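Local coordinates for protein NADPH-ferredoxin reductase FprA (Mycobacterium tuberculosis, PDB 1LQT) that uses FAD to pass electrons between NADPH and ferredoxin, and may supply electrons to cytochrome P450 systems, at residues R2-A15 and L93-G105. Numbering follows the deposited sequence.
With FAD (flavin-adenine dinucleotide), chain H.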
ATOM      1  N   ARG A   2     -25.495 -25.822   9.802  1.00 20.71           N
ATOM      2  CA  ARG A   2     -24.514 -24.785  10.184  1.00 18.85           C
ATOM      3  C   ARG A   2     -24.092 -23.970   8.985  1.00 17.23           C
ATOM      4  O   ARG A   2     -24.130 -24.415   7.851  1.00 18.14           O
ATOM      5  CB  ARG A   2     -23.289 -25.446  10.780  1.00 18.62           C
ATOM      6  CG  ARG A   2     -22.421 -26.237   9.803  1.00 17.16           C
ATOM      7  CD  ARG A   2     -21.149 -26.688  10.499  1.00 16.15           C
ATOM      8  NE  ARG A   2     -20.199 -27.397   9.680  1.00 15.71           N
ATOM      9  CZ  ARG A   2     -19.301 -26.797   8.905  1.00 13.94           C
ATOM     10  NH1 ARG A   2     -19.275 -25.477   8.808  1.00 13.46           N
ATOM     11  NH2 ARG A   2     -18.440 -27.517   8.226  1.00 15.09           N
ATOM     12  N   PRO A   3     -23.632 -22.774   9.249  1.00 15.88           N
ATOM     13  CA  PRO A   3     -23.018 -21.998   8.180  1.00 14.59           C
ATOM     14  C   PRO A   3     -21.624 -22.552   7.909  1.00 13.14           C
ATOM     15  O   PRO A   3     -21.052 -23.234   8.744  1.00 14.38           O
ATOM     16  CB  PRO A   3     -22.911 -20.596   8.795  1.00 14.62           C
ATOM     17  CG  PRO A   3     -22.745 -20.843  10.231  1.00 16.60           C
ATOM     18  CD  PRO A   3     -23.586 -22.067  10.544  1.00 16.74           C
ATOM     19  N   TYR A   4     -21.080 -22.233   6.743  1.00 12.82           N
ATOM     20  CA  TYR A   4     -19.651 -22.362   6.539  1.00 12.60           C
ATOM     21  C   TYR A   4     -18.971 -21.268   7.348  1.00 12.39           C
ATOM     22  O   TYR A   4     -19.499 -20.162   7.462  1.00 13.78           O
ATOM     23  CB  TYR A   4     -19.289 -22.186   5.069  1.00 13.12           C
ATOM     24  CG  TYR A   4     -19.719 -23.342   4.193  1.00 13.48           C
ATOM     25  CD1 TYR A   4     -19.245 -24.613   4.406  1.00 16.42           C
ATOM     26  CD2 TYR A   4     -20.561 -23.145   3.123  1.00 16.16           C
ATOM     27  CE1 TYR A   4     -19.628 -25.666   3.597  1.00 16.69           C
ATOM     28  CE2 TYR A   4     -20.916 -24.203   2.284  1.00 17.38           C
ATOM     29  CZ  TYR A   4     -20.445 -25.459   2.545  1.00 16.49           C
ATOM     30  OH  TYR A   4     -20.792 -26.533   1.750  1.00 19.29           O
ATOM     31  N   TYR A   5     -17.799 -21.588   7.879  1.00 11.98           N
ATOM     32  CA  TYR A   5     -17.001 -20.661   8.666  1.00 12.15           C
ATOM     33  C   TYR A   5     -15.775 -20.338   7.835  1.00 11.02           C
ATOM     34  O   TYR A   5     -14.966 -21.218   7.509  1.00 11.38           O
ATOM     35  CB  TYR A   5     -16.555 -21.293   9.971  1.00 13.53           C
ATOM     36  CG  TYR A   5     -17.694 -21.564  10.890  1.00 15.56           C
ATOM     37  CD1 TYR A   5     -18.181 -20.573  11.724  1.00 17.96           C
ATOM     38  CD2 TYR A   5     -18.314 -22.792  10.906  1.00 17.63           C
ATOM     39  CE1 TYR A   5     -19.266 -20.817  12.568  1.00 20.21           C
ATOM     40  CE2 TYR A   5     -19.394 -23.043  11.757  1.00 19.62           C
ATOM     41  CZ  TYR A   5     -19.854 -22.046  12.559  1.00 21.14           C
ATOM     42  OH  TYR A   5     -20.919 -22.285  13.400  1.00 26.17           O
ATOM     43  N   ILE A   6     -15.639 -19.060   7.517  1.00 10.42           N
ATOM     44  CA  ILE A   6     -14.504 -18.588   6.725  1.00 10.20           C
ATOM     45  C   ILE A   6     -13.704 -17.595   7.543  1.00 10.09           C
ATOM     46  O   ILE A   6     -14.250 -16.677   8.119  1.00 11.51           O
ATOM     47  CB  ILE A   6     -14.996 -17.866   5.459  1.00 10.83           C
ATOM     48  CG1 ILE A   6     -16.119 -18.636   4.746  1.00 11.75           C
ATOM     49  CG2 ILE A   6     -13.832 -17.603   4.523  1.00 11.34           C
ATOM     50  CD1 ILE A   6     -15.774 -19.976   4.254  1.00 13.07           C
ATOM     51  N   ALA A   7     -12.394 -17.801   7.559  1.00  9.83           N
ATOM     52  CA  ALA A   7     -11.483 -16.828   8.163  1.00  9.56           C
ATOM     53  C   ALA A   7     -10.861 -16.038   7.041  1.00  9.40           C
ATOM     54  O   ALA A   7     -10.469 -16.594   6.018  1.00  9.99           O
ATOM     55  CB  ALA A   7     -10.379 -17.507   8.937  1.00 10.71           C
ATOM     56  N   ILE A   8     -10.741 -14.731   7.266  1.00  8.99           N
ATOM     57  CA  ILE A   8     -10.048 -13.838   6.329  1.00  8.91           C
ATOM     58  C   ILE A   8      -8.932 -13.201   7.118  1.00  8.92           C
ATOM     59  O   ILE A   8      -9.162 -12.641   8.190  1.00  9.71           O
ATOM     60  CB  ILE A   8     -10.993 -12.792   5.725  1.00  9.24           C
ATOM     61  CG1 ILE A   8     -12.139 -13.454   4.972  1.00  9.80           C
ATOM     62  CG2 ILE A   8     -10.203 -11.865   4.820  1.00 10.18           C
ATOM     63  CD1 ILE A   8     -13.145 -12.484   4.464  1.00 10.69           C
ATOM     64  N   VAL A   9      -7.709 -13.300   6.598  1.00  8.48           N
ATOM     65  CA  VAL A   9      -6.514 -12.781   7.252  1.00  8.32           C
ATOM     66  C   VAL A   9      -6.156 -11.489   6.553  1.00  8.51           C
ATOM     67  O   VAL A   9      -5.762 -11.472   5.394  1.00  8.72           O
ATOM     68  CB  VAL A   9      -5.369 -13.797   7.207  1.00  9.23           C
ATOM     69  CG1 VAL A   9      -4.153 -13.221   7.891  1.00  9.38           C
ATOM     70  CG2 VAL A   9      -5.831 -15.115   7.860  1.00  9.61           C
ATOM     71  N   GLY A  10      -6.315 -10.392   7.288  1.00  8.28           N
ATOM     72  CA  GLY A  10      -6.199  -9.053   6.783  1.00  8.48           C
ATOM     73  C   GLY A  10      -7.562  -8.395   6.680  1.00  8.34           C
ATOM     74  O   GLY A  10      -8.594  -9.066   6.604  1.00  8.85           O
ATOM     75  N   SER A  11      -7.546  -7.052   6.634  1.00  8.29           N
ATOM     76  CA  SER A  11      -8.783  -6.255   6.671  1.00  8.33           C
ATOM     77  C   SER A  11      -8.714  -5.048   5.742  1.00  8.41           C
ATOM     78  O   SER A  11      -9.391  -4.054   5.973  1.00  8.68           O
ATOM     79  CB  SER A  11      -9.088  -5.841   8.096  1.00  8.65           C
ATOM     80  OG  SER A  11      -8.137  -4.931   8.600  1.00  8.99           O
ATOM     81  N   GLY A  12      -7.899  -5.152   4.701  1.00  8.45           N
ATOM     82  CA  GLY A  12      -7.875  -4.159   3.657  1.00  8.42           C
ATOM     83  C   GLY A  12      -8.962  -4.401   2.628  1.00  8.44           C
ATOM     84  O   GLY A  12      -9.880  -5.193   2.816  1.00  8.55           O
ATOM     85  N   PRO A  13      -8.883  -3.679   1.504  1.00  8.50           N
ATOM     86  CA  PRO A  13      -9.898  -3.817   0.460  1.00  9.52           C
ATOM     87  C   PRO A  13     -10.138  -5.232  -0.007  1.00  8.92           C
ATOM     88  O   PRO A  13     -11.285  -5.624  -0.153  1.00  8.92           O
ATOM     89  CB  PRO A  13      -9.355  -2.913  -0.657  1.00  9.98           C
ATOM     90  CG  PRO A  13      -8.530  -1.940   0.006  1.00 10.42           C
ATOM     91  CD  PRO A  13      -7.890  -2.625   1.183  1.00  9.03           C
ATOM     92  N   SER A  14      -9.107  -5.998  -0.308  1.00  8.81           N
ATOM     93  CA  SER A  14      -9.347  -7.332  -0.842  1.00  8.59           C
ATOM     94  C   SER A  14     -10.080  -8.209   0.177  1.00  8.46           C
ATOM     95  O   SER A  14     -10.973  -8.956  -0.197  1.00  8.90           O
ATOM     96  CB  SER A  14      -8.059  -7.975  -1.358  1.00  9.19           C
ATOM     97  OG  SER A  14      -7.157  -8.353  -0.347  1.00  8.70           O
ATOM     98  N   ALA A  15      -9.728  -8.076   1.443  1.00  8.40           N
ATOM     99  CA  ALA A  15     -10.420  -8.782   2.515  1.00  8.50           C
ATOM    100  C   ALA A  15     -11.894  -8.416   2.569  1.00  8.24           C
ATOM    101  O   ALA A  15     -12.757  -9.283   2.680  1.00  9.00           O
ATOM    102  CB  ALA A  15      -9.756  -8.476   3.830  1.00  8.57           C
ATOM    103  N   LEU A  93      -5.587 -22.287  11.684  1.00 11.79           N
ATOM    104  CA  LEU A  93      -6.785 -21.725  11.079  1.00 12.02           C
ATOM    105  C   LEU A  93      -7.421 -22.712  10.135  1.00 12.28           C
ATOM    106  O   LEU A  93      -8.648 -22.794  10.055  1.00 13.42           O
ATOM    107  CB  LEU A  93      -6.451 -20.432  10.309  1.00 11.50           C
ATOM    108  CG  LEU A  93      -6.044 -19.281  11.205  1.00 10.68           C
ATOM    109  CD1 LEU A  93      -5.557 -18.108  10.344  1.00 12.12           C
ATOM    110  CD2 LEU A  93      -7.178 -18.843  12.094  1.00 11.25           C
ATOM    111  N   SER A  94      -6.610 -23.460   9.403  1.00 13.36           N
ATOM    112  CA  SER A  94      -7.156 -24.387   8.427  0.50 14.66           C
ATOM    113  C   SER A  94      -7.913 -25.552   9.094  1.00 14.71           C
ATOM    114  O   SER A  94      -8.770 -26.126   8.470  1.00 17.30           O
ATOM    115  CB  SER A  94      -6.097 -24.904   7.464  0.50 15.26           C
ATOM    116  OG  SER A  94      -5.193 -25.709   8.164  0.50 14.56           O
ATOM    117  N   GLU A  95      -7.636 -25.824  10.365  1.00 15.45           N
ATOM    118  CA  GLU A  95      -8.362 -26.851  11.132  1.00 16.04           C
ATOM    119  C   GLU A  95      -9.670 -26.290  11.685  1.00 15.18           C
ATOM    120  O   GLU A  95     -10.612 -27.038  11.921  1.00 17.27           O
ATOM    121  CB  GLU A  95      -7.557 -27.329  12.345  1.00 17.15           C
ATOM    122  CG  GLU A  95      -6.242 -28.032  12.080  1.00 19.73           C
ATOM    123  CD  GLU A  95      -6.321 -29.368  11.380  1.00 22.11           C
ATOM    124  OE1 GLU A  95      -7.443 -29.807  11.028  1.00 21.60           O
ATOM    125  OE2 GLU A  95      -5.210 -29.990  11.183  1.00 25.19           O
ATOM    126  N   ARG A  96      -9.727 -24.986  11.926  1.00 13.79           N
ATOM    127  CA  ARG A  96     -10.862 -24.389  12.579  1.00 14.11           C
ATOM    128  C   ARG A  96     -11.893 -23.730  11.694  1.00 13.39           C
ATOM    129  O   ARG A  96     -12.946 -23.317  12.175  1.00 14.97           O
ATOM    130  CB  ARG A  96     -10.366 -23.377  13.593  1.00 14.39           C
ATOM    131  CG  ARG A  96      -9.802 -24.014  14.788  1.00 15.91           C
ATOM    132  CD  ARG A  96      -9.165 -23.020  15.656  1.00 16.41           C
ATOM    133  NE  ARG A  96      -8.747 -23.623  16.886  1.00 20.01           N
ATOM    134  CZ  ARG A  96      -7.637 -24.277  17.042  1.00 17.03           C
ATOM    135  NH1 ARG A  96      -6.783 -24.431  16.023  1.00 18.54           N
ATOM    136  NH2 ARG A  96      -7.409 -24.820  18.224  1.00 20.88           N
ATOM    137  N   TYR A  97     -11.590 -23.593  10.412  1.00 12.27           N
ATOM    138  CA  TYR A  97     -12.459 -22.955   9.475  1.00 11.75           C
ATOM    139  C   TYR A  97     -12.611 -23.835   8.262  1.00 11.40           C
ATOM    140  O   TYR A  97     -11.719 -24.617   7.940  1.00 12.71           O
ATOM    141  CB  TYR A  97     -11.869 -21.583   9.086  1.00 11.05           C
ATOM    142  CG  TYR A  97     -11.935 -20.564  10.197  1.00 11.11           C
ATOM    143  CD1 TYR A  97     -10.917 -20.444  11.128  1.00 11.21           C
ATOM    144  CD2 TYR A  97     -13.043 -19.755  10.340  1.00 10.78           C
ATOM    145  CE1 TYR A  97     -10.996 -19.534  12.138  1.00 12.04           C
ATOM    146  CE2 TYR A  97     -13.128 -18.828  11.358  1.00 11.59           C
ATOM    147  CZ  TYR A  97     -12.115 -18.720  12.261  1.00 12.08           C
ATOM    148  OH  TYR A  97     -12.154 -17.788  13.274  1.00 13.74           O
ATOM    149  N   ASP A  98     -13.750 -23.722   7.596  1.00 11.52           N
ATOM    150  CA  ASP A  98     -13.945 -24.420   6.329  1.00 11.63           C
ATOM    151  C   ASP A  98     -12.974 -23.962   5.260  1.00 11.32           C
ATOM    152  O   ASP A  98     -12.499 -24.766   4.463  1.00 12.57           O
ATOM    153  CB  ASP A  98     -15.380 -24.285   5.854  1.00 12.01           C
ATOM    154  CG  ASP A  98     -16.352 -24.996   6.775  1.00 11.97           C
ATOM    155  OD1 ASP A  98     -17.102 -24.291   7.486  1.00 13.34           O
ATOM    156  OD2 ASP A  98     -16.362 -26.232   6.810  1.00 14.30           O
ATOM    157  N   ALA A  99     -12.691 -22.658   5.243  1.00 11.39           N
ATOM    158  CA  ALA A  99     -11.701 -22.112   4.318  1.00 10.69           C
ATOM    159  C   ALA A  99     -11.114 -20.867   4.947  1.00  9.99           C
ATOM    160  O   ALA A  99     -11.725 -20.244   5.807  1.00  9.93           O
ATOM    161  CB  ALA A  99     -12.327 -21.796   3.002  1.00 11.74           C
ATOM    162  N   VAL A 100      -9.908 -20.522   4.480  1.00  9.92           N
ATOM    163  CA  VAL A 100      -9.178 -19.374   4.974  1.00  9.61           C
ATOM    164  C   VAL A 100      -8.715 -18.596   3.755  1.00  9.90           C
ATOM    165  O   VAL A 100      -8.149 -19.153   2.832  1.00 10.76           O
ATOM    166  CB  VAL A 100      -7.966 -19.788   5.818  1.00 10.62           C
ATOM    167  CG1 VAL A 100      -7.322 -18.571   6.458  1.00 10.64           C
ATOM    168  CG2 VAL A 100      -8.351 -20.832   6.903  1.00 11.44           C
ATOM    169  N   ILE A 101      -8.962 -17.288   3.781  1.00  9.58           N
ATOM    170  CA  ILE A 101      -8.533 -16.386   2.710  1.00  9.05           C
ATOM    171  C   ILE A 101      -7.448 -15.471   3.250  1.00  8.59           C
ATOM    172  O   ILE A 101      -7.675 -14.736   4.205  1.00  9.26           O
ATOM    173  CB  ILE A 101      -9.687 -15.550   2.188  1.00  9.19           C
ATOM    174  CG1 ILE A 101     -10.862 -16.416   1.707  1.00  9.85           C
ATOM    175  CG2 ILE A 101      -9.205 -14.647   1.091  1.00 10.16           C
ATOM    176  CD1 ILE A 101     -12.043 -15.628   1.291  1.00 10.62           C
ATOM    177  N   TYR A 102      -6.266 -15.528   2.635  1.00  8.64           N
ATOM    178  CA  TYR A 102      -5.168 -14.639   2.965  1.00  8.57           C
ATOM    179  C   TYR A 102      -5.253 -13.397   2.096  1.00  8.37           C
ATOM    180  O   TYR A 102      -5.161 -13.472   0.879  1.00  9.00           O
ATOM    181  CB  TYR A 102      -3.823 -15.376   2.806  1.00  8.88           C
ATOM    182  CG  TYR A 102      -3.678 -16.352   3.930  1.00  9.15           C
ATOM    183  CD1 TYR A 102      -4.225 -17.622   3.854  1.00  9.58           C
ATOM    184  CD2 TYR A 102      -3.072 -15.994   5.125  1.00  9.86           C
ATOM    185  CE1 TYR A 102      -4.207 -18.470   4.929  1.00 10.32           C
ATOM    186  CE2 TYR A 102      -3.035 -16.846   6.200  1.00  9.96           C
ATOM    187  CZ  TYR A 102      -3.618 -18.074   6.108  1.00 10.39           C
ATOM    188  OH  TYR A 102      -3.609 -18.878   7.217  1.00 11.40           O
ATOM    189  N   ALA A 103      -5.384 -12.251   2.764  1.00  8.59           N
ATOM    190  CA  ALA A 103      -5.565 -10.947   2.161  1.00  8.26           C
ATOM    191  C   ALA A 103      -4.559  -9.991   2.804  1.00  8.32           C
ATOM    192  O   ALA A 103      -4.889  -8.877   3.214  1.00  8.40           O
ATOM    193  CB  ALA A 103      -7.003 -10.474   2.355  1.00  8.55           C
ATOM    194  N   VAL A 104      -3.304 -10.439   2.879  1.00  8.64           N
ATOM    195  CA  VAL A 104      -2.307  -9.796   3.706  1.00  8.26           C
ATOM    196  C   VAL A 104      -1.546  -8.678   3.008  1.00  8.36           C
ATOM    197  O   VAL A 104      -0.713  -8.009   3.618  1.00  8.31           O
ATOM    198  CB  VAL A 104      -1.295 -10.827   4.252  1.00  8.24           C
ATOM    199  CG1 VAL A 104      -1.942 -11.753   5.258  1.00  9.74           C
ATOM    200  CG2 VAL A 104      -0.576 -11.600   3.120  1.00  9.67           C
ATOM    201  N   GLY A 105      -1.826  -8.463   1.735  1.00  8.53           N
ATOM    202  CA  GLY A 105      -1.139  -7.394   1.013  1.00  8.27           C
ATOM    203  C   GLY A 105       0.349  -7.629   0.933  1.00  8.50           C
ATOM    204  O   GLY A 105       0.851  -8.764   1.014  1.00  8.95           O
TER
HETATM  205  PA  FAD H2457      -3.763  -4.052   2.061  1.00  8.02           P
HETATM  206  O1A FAD H2457      -2.312  -3.849   2.232  1.00  8.20           O
HETATM  207  O2A FAD H2457      -4.658  -2.884   1.867  1.00  7.84           O
HETATM  208  O5B FAD H2457      -4.323  -4.845   3.332  1.00  7.94           O
HETATM  209  C5B FAD H2457      -3.570  -5.930   3.888  1.00  7.87           C
HETATM  210  C4B FAD H2457      -4.018  -6.069   5.337  1.00  7.90           C
HETATM  211  O4B FAD H2457      -3.507  -7.311   5.815  1.00  8.01           O
HETATM  212  C3B FAD H2457      -3.478  -4.976   6.266  1.00  8.20           C
HETATM  213  O3B FAD H2457      -4.484  -4.426   7.086  1.00  8.05           O
HETATM  214  C2B FAD H2457      -2.413  -5.700   7.047  1.00  8.02           C
HETATM  215  O2B FAD H2457      -2.101  -5.157   8.309  1.00  7.90           O
HETATM  216  C1B FAD H2457      -2.995  -7.117   7.119  1.00  7.97           C
HETATM  217  N9A FAD H2457      -2.021  -8.166   7.386  1.00  8.30           N
HETATM  218  C8A FAD H2457      -0.823  -8.342   6.748  1.00  8.30           C
HETATM  219  N7A FAD H2457      -0.166  -9.400   7.205  1.00  9.15           N
HETATM  220  C5A FAD H2457      -0.967  -9.906   8.211  0.50  8.27           C
HETATM  221  C6A FAD H2457      -0.799 -11.000   9.063  1.00  9.63           C
HETATM  222  N6A FAD H2457       0.232 -11.828   9.012  1.00 10.73           N
HETATM  223  N1A FAD H2457      -1.799 -11.242   9.955  1.00  9.12           N
HETATM  224  C2A FAD H2457      -2.893 -10.433   9.976  1.00  8.79           C
HETATM  225  N3A FAD H2457      -3.117  -9.375   9.187  1.00  8.93           N
HETATM  226  C4A FAD H2457      -2.125  -9.152   8.320  0.50  8.33           C
HETATM  227  N1  FAD H2457      -5.538   2.993  -4.432  1.00 10.26           N
HETATM  228  C2  FAD H2457      -6.496   3.889  -4.802  1.00 10.74           C
HETATM  229  O2  FAD H2457      -7.512   3.527  -5.366  1.00 11.76           O
HETATM  230  N3  FAD H2457      -6.285   5.235  -4.551  1.00 11.52           N
HETATM  231  C4  FAD H2457      -5.208   5.726  -3.873  1.00 10.61           C
HETATM  232  O4  FAD H2457      -5.096   6.951  -3.643  1.00 12.30           O
HETATM  233  C4X FAD H2457      -4.253   4.794  -3.449  0.50  9.92           C
HETATM  234  N5  FAD H2457      -3.147   5.203  -2.738  1.00 10.25           N
HETATM  235  C5X FAD H2457      -2.201   4.284  -2.364  0.50  9.73           C
HETATM  236  C6  FAD H2457      -1.082   4.691  -1.680  1.00  9.61           C
HETATM  237  C7  FAD H2457      -0.063   3.816  -1.348  1.00  9.98           C
HETATM  238  C7M FAD H2457       1.136   4.303  -0.581  1.00 10.88           C
HETATM  239  C8  FAD H2457      -0.208   2.468  -1.698  1.00  9.28           C
HETATM  240  C8M FAD H2457       0.877   1.475  -1.384  1.00 10.11           C
HETATM  241  C9  FAD H2457      -1.347   2.034  -2.372  1.00  9.60           C
HETATM  242  C9A FAD H2457      -2.354   2.926  -2.714  1.00  9.46           C
HETATM  243  N10 FAD H2457      -3.496   2.517  -3.411  1.00  9.41           N
HETATM  244  C10 FAD H2457      -4.453   3.438  -3.756  1.00  9.50           C
HETATM  245  C1' FAD H2457      -3.736   1.085  -3.754  1.00  9.49           C
HETATM  246  C2' FAD H2457      -4.470   0.357  -2.629  1.00  9.15           C
HETATM  247  O2' FAD H2457      -3.849   0.690  -1.413  1.00  9.52           O
HETATM  248  C3' FAD H2457      -4.403  -1.164  -2.866  1.00  8.77           C
HETATM  249  O3' FAD H2457      -5.057  -1.515  -4.081  1.00  9.65           O
HETATM  250  C4' FAD H2457      -5.118  -2.020  -1.821  1.00  8.31           C
HETATM  251  O4' FAD H2457      -5.022  -1.447  -0.521  1.00  8.62           O
HETATM  252  C5' FAD H2457      -4.546  -3.438  -1.810  1.00  8.25           C
HETATM  253  O5' FAD H2457      -5.423  -4.187  -0.960  1.00  7.96           O
HETATM  254  P   FAD H2457      -5.017  -5.517  -0.195  1.00  8.33           P
HETATM  255  O1P FAD H2457      -6.254  -5.912   0.514  1.00  8.04           O
HETATM  256  O2P FAD H2457      -4.367  -6.529  -1.082  1.00  8.59           O
HETATM  257  O3P FAD H2457      -3.884  -5.104   0.835  1.00  7.88           O
HETATM  258  O   HOH W   1      -6.958  -7.077   2.876  1.00  8.63           O
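In the FAD-binding Rossmann sheet, strand 4-9 pairs in parallel with strand 99-102, and Ala7 and Val9 each use both N-H and C=O toward segment 93-105. Ala7 N hydrogen-bonds to Ala99 O, Ile101 N to Ala7 O at 2.8 Å, Val9 N to Ile101 O and Ala103 N to Val9 O. Ahead of the ladder, Asp98 takes the Arg2 guanidinium end-on in a salt bridge, NH1 to OD1 and NH2 to OD2, both 2.8 Å, with the two planes only 4° apart. These bonds use the syn lone pairs; the anti lone pair of OD1 accepts a hydrogen bond from Tyr5 N at 2.8 Å, so three N-H groups fix the carboxylate's rotation. On the face bearing Ala7 and Val9, Ala7 CB sits over the centre of the Tyr97 ring, a CH-pi contact of 3.5 Å, while the Tyr97 hydroxyl is hydrogen-bonded to Asp37 on strand 34-40. Val9 splits its branches: CG2 packs on Tyr102 CE2 and Leu93 CD1, whereas CG1, anti to the backbone N (chi1 180°), meets Val104 CG1 at 3.7 Å and the adenine of FAD. Beyond the strand ends, water 1 bridges Ala103 O and FAD O1P, and Ser14 donates to that phosphate oxygen through N and, at 2.7 Å, OG. Gly10, Gly12 and Ala15 fit a GxGxxA motif, consistent with the diphosphate-binding turn of the classic dinucleotide-binding Rossmann fold.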